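IMC sub-compartment protein ISP1 (Toxoplasma gondii, PDB 4CHM) belongs to a group of inner membrane complex proteins critical for parasite replication, adopts a pleckstrin homology fold and probably acts in cell division. Local coordinates at residues H41-E44 with A45-S48; D111-C114 with F115-L119; K81-L84 with V85-E88; I13-L16 with H17-L20. All blocks are in the same frame, centred on the assembly; numbering follows the deposited sequence.

Contact 1: H41-E44 with A45-S48; sequences HYNE and ADSS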
ATOM      1  N   HIS A  41       8.637   1.570  -3.334  1.00 18.81           N
ATOM      2  CA  HIS A  41       9.086   1.654  -4.705  1.00 20.63           C
ATOM      3  C   HIS A  41       8.539   0.511  -5.502  1.00 19.93           C
ATOM      4  O   HIS A  41       8.312  -0.566  -4.969  1.00 24.83           O
ATOM      5  CB  HIS A  41      10.616   1.656  -4.768  1.00 18.25           C
ATOM      6  CG  HIS A  41      11.171   1.725  -6.167  1.00 18.50           C
ATOM      7  ND1 HIS A  41      11.647   0.647  -6.811  1.00 21.92           N
ATOM      8  CD2 HIS A  41      11.396   2.819  -7.022  1.00 20.27           C
ATOM      9  CE1 HIS A  41      12.128   1.015  -8.037  1.00 18.92           C
ATOM     10  NE2 HIS A  41      11.983   2.333  -8.159  1.00 20.03           N
ATOM     11  N   TYR A  42       8.282   0.743  -6.779  1.00 21.35           N
ATOM     12  CA  TYR A  42       7.958  -0.366  -7.696  1.00 21.56           C
ATOM     13  C   TYR A  42       9.056  -0.562  -8.688  1.00 24.75           C
ATOM     14  O   TYR A  42       9.464   0.394  -9.353  1.00 21.36           O
ATOM     15  CB  TYR A  42       6.670  -0.098  -8.469  1.00 24.16           C
ATOM     16  CG  TYR A  42       6.241  -1.305  -9.301  1.00 29.87           C
ATOM     17  CD1 TYR A  42       5.972  -2.529  -8.685  1.00 31.32           C
ATOM     18  CD2 TYR A  42       6.200  -1.248 -10.688  1.00 30.32           C
ATOM     19  CE1 TYR A  42       5.604  -3.635  -9.421  1.00 35.94           C
ATOM     20  CE2 TYR A  42       5.828  -2.357 -11.440  1.00 35.34           C
ATOM     21  CZ  TYR A  42       5.533  -3.544 -10.800  1.00 36.15           C
ATOM     22  OH  TYR A  42       5.171  -4.662 -11.525  1.00 47.06           O
ATOM     23  N   ASN A  43       9.507  -1.818  -8.813  1.00 27.25           N
ATOM     24  CA  ASN A  43      10.520  -2.230  -9.796  1.00 31.53           C
ATOM     25  C   ASN A  43       9.863  -3.019 -10.935  1.00 30.60           C
ATOM     26  O   ASN A  43       9.562  -4.198 -10.779  1.00 29.02           O
ATOM     27  CB  ASN A  43      11.597  -3.096  -9.102  1.00 32.18           C
ATOM     28  CG  ASN A  43      12.765  -3.429 -10.022  1.00 39.63           C
ATOM     29  OD1 ASN A  43      12.608  -4.128 -11.014  1.00 40.60           O
ATOM     30  ND2 ASN A  43      13.938  -2.914  -9.695  1.00 43.57           N
ATOM     31  N   GLU A  44       9.603  -2.363 -12.055  1.00 31.81           N
ATOM     32  CA  GLU A  44       8.815  -2.994 -13.131  1.00 39.76           C
ATOM     33  C   GLU A  44       9.599  -4.090 -13.889  1.00 36.58           C
ATOM     34  O   GLU A  44       9.001  -5.016 -14.410  1.00 36.17           O
ATOM     35  CB  GLU A  44       8.242  -1.950 -14.108  1.00 41.20           C
ATOM     36  CG  GLU A  44       9.298  -1.197 -14.909  1.00 50.32           C
ATOM     37  CD  GLU A  44       8.875   0.230 -15.267  1.00 57.93           C
ATOM     38  OE1 GLU A  44       7.656   0.498 -15.324  1.00 63.30           O
ATOM     39  OE2 GLU A  44       9.764   1.087 -15.493  1.00 59.55           O
ATOM     40  N   ALA A  45      10.930  -4.008 -13.879  1.00 37.03           N
ATOM     41  CA  ALA A  45      11.768  -5.070 -14.459  1.00 42.07           C
ATOM     42  C   ALA A  45      11.380  -6.454 -13.897  1.00 44.21           C
ATOM     43  O   ALA A  45      10.865  -7.304 -14.627  1.00 56.07           O
ATOM     44  CB  ALA A  45      13.250  -4.783 -14.236  1.00 38.30           C
ATOM     45  N   ASP A  46      11.540  -6.654 -12.594  1.00 40.43           N
ATOM     46  CA  ASP A  46      11.145  -7.929 -11.993  1.00 41.84           C
ATOM     47  C   ASP A  46       9.733  -7.893 -11.373  1.00 37.75           C
ATOM     48  O   ASP A  46       9.334  -8.821 -10.670  1.00 38.20           O
ATOM     49  CB  ASP A  46      12.185  -8.401 -10.973  1.00 46.38           C
ATOM     50  CG  ASP A  46      12.038  -7.719  -9.629  1.00 48.51           C
ATOM     51  OD1 ASP A  46      11.223  -6.782  -9.531  1.00 52.88           O
ATOM     52  OD2 ASP A  46      12.746  -8.105  -8.676  1.00 46.77           O
ATOM     53  N   SER A  47       8.981  -6.835 -11.671  1.00 35.70           N
ATOM     54  CA  SER A  47       7.633  -6.619 -11.105  1.00 33.65           C
ATOM     55  C   SER A  47       7.529  -6.938  -9.585  1.00 31.42           C
ATOM     56  O   SER A  47       6.855  -7.898  -9.157  1.00 27.70           O
ATOM     57  CB  SER A  47       6.563  -7.344 -11.938  1.00 39.37           C
ATOM     58  OG  SER A  47       6.581  -8.729 -11.697  1.00 42.56           O
ATOM     59  N   SER A  48       8.260  -6.161  -8.788  1.00 27.02           N
ATOM     60  CA  SER A  48       8.195  -6.278  -7.338  1.00 28.37           C
ATOM     61  C   SER A  48       8.123  -4.896  -6.657  1.00 27.32           C
ATOM     62  O   SER A  48       8.531  -3.875  -7.234  1.00 25.85           O
ATOM     63  CB  SER A  48       9.382  -7.094  -6.819  1.00 30.60           C
ATOM     64  OG  SER A  48      10.615  -6.445  -7.110  1.00 33.24           O
TER

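Contact 2: D111-C114 with F115-L119; sequences DKTC and FVDLL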
ATOM      1  N   ASP A 111      -4.341   9.011  -2.292  1.00 18.85           N
ATOM      2  CA  ASP A 111      -3.260   8.104  -2.574  1.00 18.75           C
ATOM      3  C   ASP A 111      -3.623   6.679  -2.173  1.00 18.61           C
ATOM      4  O   ASP A 111      -3.388   5.773  -2.903  1.00 19.24           O
ATOM      5  CB  ASP A 111      -1.982   8.560  -1.890  1.00 21.59           C
ATOM      6  CG  ASP A 111      -1.108   9.403  -2.793  1.00 25.80           C
ATOM      7  OD1 ASP A 111      -1.469   9.630  -3.928  1.00 26.10           O
ATOM      8  OD2 ASP A 111      -0.048   9.811  -2.376  1.00 24.91           O
ATOM      9  N   LYS A 112      -4.258   6.519  -1.032  1.00 18.37           N
ATOM     10  CA  LYS A 112      -4.626   5.210  -0.563  1.00 19.74           C
ATOM     11  C   LYS A 112      -5.541   4.595  -1.629  1.00 18.82           C
ATOM     12  O   LYS A 112      -5.334   3.493  -2.041  1.00 17.77           O
ATOM     13  CB  LYS A 112      -5.378   5.347   0.765  1.00 18.94           C
ATOM     14  CG  LYS A 112      -5.825   4.070   1.458  1.00 20.12           C
ATOM     15  CD  LYS A 112      -6.935   3.365   0.709  1.00 24.70           C
ATOM     16  CE  LYS A 112      -8.099   2.991   1.593  1.00 27.48           C
ATOM     17  NZ  LYS A 112      -9.023   4.087   1.920  1.00 24.10           N
ATOM     18  N   THR A 113      -6.509   5.369  -2.100  1.00 18.58           N
ATOM     19  CA  THR A 113      -7.459   4.889  -3.078  1.00 18.22           C
ATOM     20  C   THR A 113      -6.823   4.562  -4.412  1.00 19.03           C
ATOM     21  O   THR A 113      -7.055   3.506  -4.943  1.00 18.16           O
ATOM     22  CB  THR A 113      -8.618   5.871  -3.304  1.00 19.36           C
ATOM     23  OG1 THR A 113      -9.267   6.142  -2.080  1.00 18.89           O
ATOM     24  CG2 THR A 113      -9.594   5.290  -4.238  1.00 18.56           C
ATOM     25  N   CYS A 114      -5.973   5.450  -4.905  1.00 18.39           N
ATOM     26  CA  CYS A 114      -5.230   5.203  -6.164  1.00 19.21           C
ATOM     27  C   CYS A 114      -4.360   3.991  -6.121  1.00 19.17           C
ATOM     28  O   CYS A 114      -4.187   3.337  -7.134  1.00 17.36           O
ATOM     29  CB  CYS A 114      -4.354   6.401  -6.552  1.00 20.97           C
ATOM     30  SG  CYS A 114      -5.290   7.794  -7.151  1.00 27.87           S
ATOM     31  N   PHE A 115      -3.696   3.769  -4.985  1.00 18.88           N
ATOM     32  CA  PHE A 115      -2.823   2.623  -4.854  1.00 19.20           C
ATOM     33  C   PHE A 115      -3.553   1.332  -5.099  1.00 19.92           C
ATOM     34  O   PHE A 115      -2.993   0.391  -5.710  1.00 20.84           O
ATOM     35  CB  PHE A 115      -2.181   2.554  -3.470  1.00 19.54           C
ATOM     36  CG  PHE A 115      -1.132   1.467  -3.351  1.00 19.37           C
ATOM     37  CD1 PHE A 115       0.081   1.575  -4.041  1.00 20.16           C
ATOM     38  CD2 PHE A 115      -1.314   0.401  -2.512  1.00 21.27           C
ATOM     39  CE1 PHE A 115       1.090   0.617  -3.889  1.00 20.32           C
ATOM     40  CE2 PHE A 115      -0.342  -0.613  -2.408  1.00 19.49           C
ATOM     41  CZ  PHE A 115       0.865  -0.489  -3.088  1.00 20.97           C
ATOM     42  N   VAL A 116      -4.740   1.211  -4.513  1.00 17.78           N
ATOM     43  CA  VAL A 116      -5.534  -0.026  -4.664  1.00 20.74           C
ATOM     44  C   VAL A 116      -5.833  -0.306  -6.140  1.00 19.36           C
ATOM     45  O   VAL A 116      -5.584  -1.406  -6.626  1.00 20.91           O
ATOM     46  CB  VAL A 116      -6.832  -0.005  -3.797  1.00 18.22           C
ATOM     47  CG1 VAL A 116      -7.751  -1.164  -4.151  1.00 20.13           C
ATOM     48  CG2 VAL A 116      -6.463  -0.082  -2.309  1.00 19.46           C
ATOM     49  N   ASP A 117      -6.268   0.704  -6.867  1.00 22.54           N
ATOM     50  CA  ASP A 117      -6.496   0.593  -8.301  1.00 24.33           C
ATOM     51  C   ASP A 117      -5.252   0.296  -9.108  1.00 27.83           C
ATOM     52  O   ASP A 117      -5.268  -0.565  -9.933  1.00 28.36           O
ATOM     53  CB  ASP A 117      -7.104   1.868  -8.827  1.00 26.80           C
ATOM     54  CG  ASP A 117      -8.444   2.144  -8.243  1.00 29.43           C
ATOM     55  OD1 ASP A 117      -9.264   1.241  -8.200  1.00 32.60           O
ATOM     56  OD2 ASP A 117      -8.670   3.251  -7.814  1.00 30.32           O
ATOM     57  N   LEU A 118      -4.165   0.988  -8.838  1.00 24.45           N
ATOM     58  CA  LEU A 118      -2.929   0.769  -9.553  1.00 24.45           C
ATOM     59  C   LEU A 118      -2.376  -0.642  -9.363  1.00 26.79           C
ATOM     60  O   LEU A 118      -1.891  -1.233 -10.286  1.00 25.06           O
ATOM     61  CB  LEU A 118      -1.880   1.790  -9.127  1.00 24.01           C
ATOM     62  CG  LEU A 118      -0.510   1.655  -9.770  1.00 27.29           C
ATOM     63  CD1 LEU A 118      -0.579   1.853 -11.263  1.00 24.10           C
ATOM     64  CD2 LEU A 118       0.517   2.565  -9.141  1.00 25.19           C
ATOM     65  N   LEU A 119      -2.434  -1.148  -8.150  1.00 25.60           N
ATOM     66  CA  LEU A 119      -1.951  -2.474  -7.852  1.00 27.51           C
ATOM     67  C   LEU A 119      -2.764  -3.530  -8.578  1.00 31.58           C
ATOM     68  O   LEU A 119      -2.248  -4.485  -9.086  1.00 32.10           O
ATOM     69  CB  LEU A 119      -1.959  -2.709  -6.371  1.00 31.91           C
ATOM     70  CG  LEU A 119      -0.639  -3.105  -5.765  1.00 36.43           C
ATOM     71  CD1 LEU A 119      -0.430  -4.579  -5.918  1.00 42.42           C
ATOM     72  CD2 LEU A 119       0.531  -2.342  -6.321  1.00 38.26           C
TER

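Contact 3: K81-L84 with V85-E88; sequences KANL and VDDE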
ATOM      1  N   LYS A  81      -1.753  -3.241  17.417  1.00 23.17           N
ATOM      2  CA  LYS A  81      -2.019  -2.183  18.367  1.00 24.64           C
ATOM      3  C   LYS A  81      -2.096  -0.822  17.639  1.00 25.26           C
ATOM      4  O   LYS A  81      -2.456   0.208  18.255  1.00 23.16           O
ATOM      5  CB  LYS A  81      -0.898  -2.152  19.444  1.00 23.88           C
ATOM      6  CG  LYS A  81      -1.090  -3.162  20.586  1.00 25.38           C
ATOM      7  CD  LYS A  81      -2.098  -2.671  21.648  1.00 26.60           C
ATOM      8  CE  LYS A  81      -1.985  -3.524  22.901  1.00 27.34           C
ATOM      9  NZ  LYS A  81      -2.797  -3.046  24.052  1.00 24.67           N
ATOM     10  N   ALA A  82      -1.723  -0.811  16.343  1.00 24.64           N
ATOM     11  CA  ALA A  82      -1.794   0.420  15.527  1.00 22.30           C
ATOM     12  C   ALA A  82      -3.234   0.701  15.111  1.00 22.25           C
ATOM     13  O   ALA A  82      -4.078  -0.196  15.116  1.00 20.12           O
ATOM     14  CB  ALA A  82      -0.902   0.319  14.297  1.00 21.32           C
ATOM     15  N   ASN A  83      -3.510   1.950  14.760  1.00 19.78           N
ATOM     16  CA  ASN A  83      -4.803   2.305  14.225  1.00 21.50           C
ATOM     17  C   ASN A  83      -4.736   2.316  12.690  1.00 21.03           C
ATOM     18  O   ASN A  83      -4.200   3.243  12.093  1.00 22.61           O
ATOM     19  CB  ASN A  83      -5.262   3.669  14.786  1.00 21.29           C
ATOM     20  CG  ASN A  83      -6.716   3.960  14.487  1.00 23.43           C
ATOM     21  OD1 ASN A  83      -7.211   3.670  13.384  1.00 27.41           O
ATOM     22  ND2 ASN A  83      -7.408   4.541  15.443  1.00 18.78           N
ATOM     23  N   LEU A  84      -5.236   1.257  12.064  1.00 20.16           N
ATOM     24  CA  LEU A  84      -5.111   1.124  10.629  1.00 20.87           C
ATOM     25  C   LEU A  84      -6.245   1.859   9.905  1.00 23.50           C
ATOM     26  O   LEU A  84      -6.134   2.140   8.697  1.00 20.76           O
ATOM     27  CB  LEU A  84      -5.077  -0.358  10.200  1.00 21.00           C
ATOM     28  CG  LEU A  84      -3.966  -1.259  10.776  1.00 20.84           C
ATOM     29  CD1 LEU A  84      -3.955  -2.631  10.132  1.00 19.65           C
ATOM     30  CD2 LEU A  84      -2.585  -0.600  10.700  1.00 20.12           C
ATOM     31  N   VAL A  85      -7.385   2.022  10.567  1.00 21.31           N
ATOM     32  CA  VAL A  85      -8.611   2.383   9.856  1.00 23.60           C
ATOM     33  C   VAL A  85      -9.104   3.822   9.943  1.00 24.48           C
ATOM     34  O   VAL A  85      -9.753   4.316   9.025  1.00 25.08           O
ATOM     35  CB  VAL A  85      -9.779   1.465  10.267  1.00 24.33           C
ATOM     36  CG1 VAL A  85      -9.450   0.012   9.964  1.00 23.68           C
ATOM     37  CG2 VAL A  85     -10.116   1.658  11.738  1.00 22.13           C
ATOM     38  N   ASP A  86      -8.808   4.489  11.047  1.00 21.68           N
ATOM     39  CA  ASP A  86      -9.430   5.773  11.340  1.00 25.73           C
ATOM     40  C   ASP A  86      -9.123   6.908  10.356  1.00 26.22           C
ATOM     41  O   ASP A  86      -9.964   7.772  10.121  1.00 24.77           O
ATOM     42  CB  ASP A  86      -9.285   6.151  12.815  1.00 25.81           C
ATOM     43  CG  ASP A  86     -10.267   5.387  13.694  1.00 25.67           C
ATOM     44  OD1 ASP A  86     -11.406   5.153  13.241  1.00 24.42           O
ATOM     45  OD2 ASP A  86      -9.903   4.999  14.818  1.00 26.43           O
ATOM     46  N   ASP A  87      -7.918   6.923   9.804  1.00 21.90           N
ATOM     47  CA  ASP A  87      -7.590   7.890   8.765  1.00 25.70           C
ATOM     48  C   ASP A  87      -7.941   7.423   7.342  1.00 25.96           C
ATOM     49  O   ASP A  87      -7.741   8.166   6.384  1.00 23.57           O
ATOM     50  CB  ASP A  87      -6.122   8.318   8.852  1.00 26.98           C
ATOM     51  CG  ASP A  87      -5.164   7.206   8.490  1.00 29.95           C
ATOM     52  OD1 ASP A  87      -5.607   6.187   7.926  1.00 27.07           O
ATOM     53  OD2 ASP A  87      -3.962   7.356   8.772  1.00 31.73           O
ATOM     54  N   GLU A  88      -8.451   6.200   7.202  1.00 23.18           N
ATOM     55  CA  GLU A  88      -8.782   5.652   5.863  1.00 24.68           C
ATOM     56  C   GLU A  88      -7.690   5.950   4.858  1.00 23.52           C
ATOM     57  O   GLU A  88      -7.975   6.186   3.681  1.00 21.77           O
ATOM     58  CB  GLU A  88     -10.134   6.201   5.334  1.00 23.95           C
ATOM     59  CG  GLU A  88     -11.326   5.845   6.202  1.00 23.23           C
ATOM     60  CD  GLU A  88     -11.542   6.813   7.370  1.00 27.44           C
ATOM     61  OE1 GLU A  88     -10.992   7.964   7.355  1.00 24.05           O
ATOM     62  OE2 GLU A  88     -12.319   6.440   8.279  1.00 25.67           O
TER
HETATM   63  O   HOH W   1      -5.818   5.405  11.341  1.00 29.49           O
HETATM   64  O   HOH W   2      -3.915   4.298   8.640  1.00 33.85           O

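Contact 4: I13-L16 with H17-L20; sequences IEDL and HRRL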
ATOM      1  N   ILE A  13      -4.293   8.028 -11.014  1.00 21.06           N
ATOM      2  CA  ILE A  13      -3.615   6.733 -10.903  1.00 23.62           C
ATOM      3  C   ILE A  13      -2.239   6.751 -11.593  1.00 23.52           C
ATOM      4  O   ILE A  13      -1.258   6.201 -11.083  1.00 19.28           O
ATOM      5  CB  ILE A  13      -4.483   5.597 -11.467  1.00 23.46           C
ATOM      6  CG1 ILE A  13      -5.710   5.387 -10.578  1.00 25.03           C
ATOM      7  CG2 ILE A  13      -3.674   4.299 -11.606  1.00 23.58           C
ATOM      8  CD1 ILE A  13      -6.846   4.644 -11.274  1.00 28.02           C
ATOM      9  N   GLU A  14      -2.148   7.447 -12.713  1.00 23.89           N
ATOM     10  CA  GLU A  14      -0.880   7.514 -13.391  1.00 27.17           C
ATOM     11  C   GLU A  14       0.120   8.372 -12.618  1.00 25.82           C
ATOM     12  O   GLU A  14       1.323   8.130 -12.670  1.00 26.79           O
ATOM     13  CB  GLU A  14      -1.030   8.017 -14.813  1.00 27.63           C
ATOM     14  CG  GLU A  14       0.305   8.340 -15.462  1.00 31.06           C
ATOM     15  CD  GLU A  14       1.219   7.121 -15.625  1.00 35.62           C
ATOM     16  OE1 GLU A  14       0.722   5.966 -15.634  1.00 38.81           O
ATOM     17  OE2 GLU A  14       2.440   7.322 -15.794  1.00 38.54           O
ATOM     18  N   ASP A  15      -0.377   9.380 -11.930  1.00 23.28           N
ATOM     19  CA  ASP A  15       0.468  10.204 -11.115  1.00 22.63           C
ATOM     20  C   ASP A  15       1.053   9.402  -9.946  1.00 21.15           C
ATOM     21  O   ASP A  15       2.248   9.495  -9.657  1.00 20.27           O
ATOM     22  CB  ASP A  15      -0.295  11.440 -10.619  1.00 23.66           C
ATOM     23  CG  ASP A  15       0.592  12.388  -9.808  1.00 25.19           C
ATOM     24  OD1 ASP A  15       1.327  13.186 -10.411  1.00 25.80           O
ATOM     25  OD2 ASP A  15       0.611  12.277  -8.573  1.00 22.90           O
ATOM     26  N   LEU A  16       0.220   8.601  -9.285  1.00 19.70           N
ATOM     27  CA  LEU A  16       0.716   7.717  -8.264  1.00 18.12           C
ATOM     28  C   LEU A  16       1.742   6.733  -8.872  1.00 19.81           C
ATOM     29  O   LEU A  16       2.768   6.433  -8.266  1.00 17.26           O
ATOM     30  CB  LEU A  16      -0.427   6.955  -7.610  1.00 19.45           C
ATOM     31  CG  LEU A  16       0.050   6.015  -6.508  1.00 20.50           C
ATOM     32  CD1 LEU A  16       0.791   6.835  -5.455  1.00 21.46           C
ATOM     33  CD2 LEU A  16      -1.120   5.286  -5.898  1.00 21.07           C
ATOM     34  N   HIS A  17       1.472   6.270 -10.088  1.00 19.02           N
ATOM     35  CA  HIS A  17       2.384   5.329 -10.778  1.00 21.91           C
ATOM     36  C   HIS A  17       3.759   5.942 -10.944  1.00 21.19           C
ATOM     37  O   HIS A  17       4.784   5.339 -10.582  1.00 20.04           O
ATOM     38  CB  HIS A  17       1.801   4.970 -12.132  1.00 24.52           C
ATOM     39  CG  HIS A  17       2.466   3.812 -12.806  1.00 26.57           C
ATOM     40  ND1 HIS A  17       2.554   3.720 -14.138  1.00 29.89           N
ATOM     41  CD2 HIS A  17       3.002   2.631 -12.297  1.00 31.73           C
ATOM     42  CE1 HIS A  17       3.139   2.554 -14.470  1.00 32.23           C
ATOM     43  NE2 HIS A  17       3.404   1.889 -13.348  1.00 31.72           N
ATOM     44  N   ARG A  18       3.791   7.186 -11.411  1.00 21.51           N
ATOM     45  CA  ARG A  18       5.046   7.895 -11.556  1.00 23.06           C
ATOM     46  C   ARG A  18       5.784   8.020 -10.212  1.00 21.62           C
ATOM     47  O   ARG A  18       6.983   7.775 -10.141  1.00 21.46           O
ATOM     48  CB  ARG A  18       4.829   9.268 -12.171  1.00 25.58           C
ATOM     49  CG  ARG A  18       6.137  10.026 -12.386  1.00 31.43           C
ATOM     50  CD  ARG A  18       5.913  11.508 -12.639  1.00 42.46           C
ATOM     51  NE  ARG A  18       6.078  12.286 -11.410  1.00 53.28           N
ATOM     52  CZ  ARG A  18       5.074  12.803 -10.715  1.00 56.65           C
ATOM     53  NH1 ARG A  18       3.828  12.641 -11.140  1.00 57.95           N
ATOM     54  NH2 ARG A  18       5.315  13.492  -9.603  1.00 53.86           N
ATOM     55  N   ARG A  19       5.078   8.357  -9.157  1.00 20.18           N
ATOM     56  CA  ARG A  19       5.722   8.493  -7.870  1.00 24.04           C
ATOM     57  C   ARG A  19       6.220   7.155  -7.305  1.00 22.35           C
ATOM     58  O   ARG A  19       7.270   7.092  -6.744  1.00 25.27           O
ATOM     59  CB  ARG A  19       4.851   9.234  -6.893  1.00 25.56           C
ATOM     60  CG  ARG A  19       4.691  10.703  -7.199  1.00 27.80           C
ATOM     61  CD  ARG A  19       3.781  11.355  -6.206  1.00 29.14           C
ATOM     62  NE  ARG A  19       2.409  11.124  -6.521  1.00 36.95           N
ATOM     63  CZ  ARG A  19       1.500  10.647  -5.698  1.00 32.13           C
ATOM     64  NH1 ARG A  19       1.820  10.354  -4.484  1.00 30.04           N
ATOM     65  NH2 ARG A  19       0.272  10.486  -6.109  1.00 28.65           N
ATOM     66  N   LEU A  20       5.468   6.098  -7.521  1.00 20.95           N
ATOM     67  CA  LEU A  20       5.882   4.753  -7.114  1.00 20.75           C
ATOM     68  C   LEU A  20       7.156   4.314  -7.812  1.00 22.49           C
ATOM     69  O   LEU A  20       8.013   3.657  -7.202  1.00 26.39           O
ATOM     70  CB  LEU A  20       4.762   3.739  -7.385  1.00 20.75           C
ATOM     71  CG  LEU A  20       4.759   2.376  -6.707  1.00 19.59           C
ATOM     72  CD1 LEU A  20       5.019   2.482  -5.196  1.00 17.65           C
ATOM     73  CD2 LEU A  20       3.460   1.611  -6.984  1.00 19.54           C
TER

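Contact 1: H41-E44 with A45-S48
Asn43 and Ser48 form an antiparallel hydrogen-bonded pair, their CA atoms 5.3 Å apart, where the chain reverses from strand 35-43 into strand 48-53. The two backbone bonds of this pair are unequal: Asn43 N reaches Ser48 O at 2.8 Å, whereas the bond from Ser48 N to Asn43 O is longer, at 3.1 Å. The side chain of Asn43 then organises the turn. With its CG opposite the backbone N (chi1 -173°), its amide oxygen swings over the loop, and Asp46 N donates to Asn43 OD1 at 3.2 Å. The side chain of Asp46 crosses that of Asn43 at about a right angle, with the carboxylate and amide planes 58° apart, and its OD1 turns to Ser48, whose OG donates to Asp46 OD1 at 2.5 Å on the syn side of the carboxylate.

Two residues, Ser47 and Ser48, stand against the single Asn43, a G1 beta bulge, and Ser47 takes up a left-handed backbone conformation with phi 43°. The hairpin belongs to the antiparallel sheet of the pleckstrin homology fold, and the disulfide between Cys38 and Cys53 ties the same two strands further along. Tyr42 lies beneath the bulge. Its CZ packs 3.7 Å from Ser47 CA, while Tyr42 CD1 approaches Ser48 O at 3.2 Å, oblique to the ring. The ring also packs against Leu20 and Leu21 of helix 10-22 and against Leu49. A weak bond from Ser47 N to Glu44 O, 3.3 Å long, crosses the outer end of the turn.

Contact 2: D111-C114 with F115-L119
Phe115 N donates to Asp111 O at 2.9 Å, one of two short bonds that join these consecutive turns of helix 109-125; the other runs from Leu118 N to Cys114 O, also at 2.9 Å. Between them the spacing is wider. Val116 N lies 3.4 Å from Lys112 O, and the bond from Asp117 N to Thr113 O is likewise weak.

Side chains add to the contact mainly through their CB atoms, which rest on carbonyls one turn back. Phe115 CB sits 3.5 Å from Asp111 O, and its chi1 of -173° sends the ring away from residues 111-114, towards Val91, Leu93 and the ring of Phe106. Leu118 CB packs at 3.4 Å on Cys114 O, and Val116 lays CG2 beside Lys112 O. Cys114 and Phe115 both touch Leu16 of helix 10-22, while Lys112 and Val116 lean on Val91. This C-terminal helix packed against the sheet is a hallmark of the pleckstrin homology fold.

The polar ends on the first turn are engaged elsewhere: Asp111 forms a salt bridge with Arg19, Lys112 NZ a hydrogen bond with Glu88 O, and Thr113 OG1 a hydrogen bond with Val109 O. Asp117 behaves differently. Its CG is turned back beside its own backbone N (chi1 -63°), bringing OD2 within 3.3 Å of Thr113 O. Both atoms are acceptors, and the pair is not a hydrogen bond; the nearby carbonyl dipole would be expected to disfavour the negative charge of Asp117 slightly and perhaps raise its pKa.

Contact 3: K81-L84 with V85-E88
Asn83 OD1 receives Asp86 N at 2.9 Å and, weakly, Val85 N at 3.3 Å, the second contact closing an Asx turn that leads into the type I beta turn Val85 to Glu88. This double turn lies in the loop between helix 72-76 and strand 90-95 of the pleckstrin homology fold. The close part of the contact is polar, although Asn83 and Asp86 lie at the surface. Both ends of the Asn83 amide are used: while OD1 takes backbone N-H groups, ND2 donates to Asp86 OD2 at 2.6 Å, short and nearly straight. The carboxylate oxygen lies in the plane of the amide and is approached on its anti side, yet the two flat groups are turned 57° apart. Asn83 CG stands opposite its backbone N (chi1 -168°), which carries the amide forward over the turn. The other oxygen, Asp86 OD1, forms a salt bridge with Arg72, so this carboxylate links the turn to helix 72-76.

The apolar side is looser between the segments themselves. Leu84 CB and Val85 CG1 approach only to 4.4 Å, and each side chain also packs beyond the turn: Leu84 on Leu29, Val85 on Leu75 and Gln76. Asp87 reaches the earlier residues through water; its carboxylate is also held by Arg105 (at OD2) and Ser89 N (at OD1). One ordered water lies 2.6 Å from Asp87 OD1 and reaches Leu84 O weakly; another accepts from Asp87 N at 3.0 Å and lies 2.8 Å from Asn83 O, to which it can donate.

Contact 4: I13-L16 with H17-L20
Asp15 holds CG opposite its backbone N (chi1 -177°), pointing the carboxylate along helix 10-22 to where Arg18 and Arg19, both bent at chi3, bring their guanidinium groups to it. The result is a salt-bridge network spanning one turn of this N-terminal helix, which packs against helix 109-125 and beside the sheet of the pleckstrin homology fold. Arg18 runs alongside Asp15, and its NH1 meets OD1 of Asp15 at 2.7 Å; the oxygen lies in the guanidinium plane, but the nitrogen stands above the carboxylate plane. Arg19 grips side-on, sending NE at 3.0 Å and NH2 at 3.1 Å to the single oxygen OD2 of Asp15, while its NH1 points to helix 109-125, where Asp111 takes it. With donors on both oxygens, the carboxylate of Asp15 is probably stabilised as the anion.

A second pair sits on another side of the helix. Glu14 OE1 accepts from His17 ND1 at 3.3 Å, at the edge of the imidazole, with ring and carboxylate planes 82° apart. The apolar positions Leu16 and Leu20 are buried, Leu16 on Met24, Leu20 on Leu40. Leu16 also supports Arg19 at a right angle: its CA lies over one face of the guanidinium, 3.5 Å from Arg19 NH2, while CD1 of Leu16 approaches NH1 of Arg19 at 3.8 Å.

Along the chain the order is contact 4, contact 1, contact 3, contact 2. Contacts 4 and 2 lie on different helices, 10-22 and 109-125, with centres about 9 Å apart; they touch through the Asp111-Arg19 salt bridge and through Leu16 packing on Cys114 and Phe115. Contact 1, at a sheet hairpin, is about 13 Å from contact 4 between centres and meets it where Tyr42 N probably donates to Leu20 O. The centre of contact 3 lies about 28 Å from that of contact 1, across the chain's centre; contact 3 joins contact 2 through Lys112 NZ and Glu88 O. The two helices thus connect loops at opposite ends of one pleckstrin homology domain.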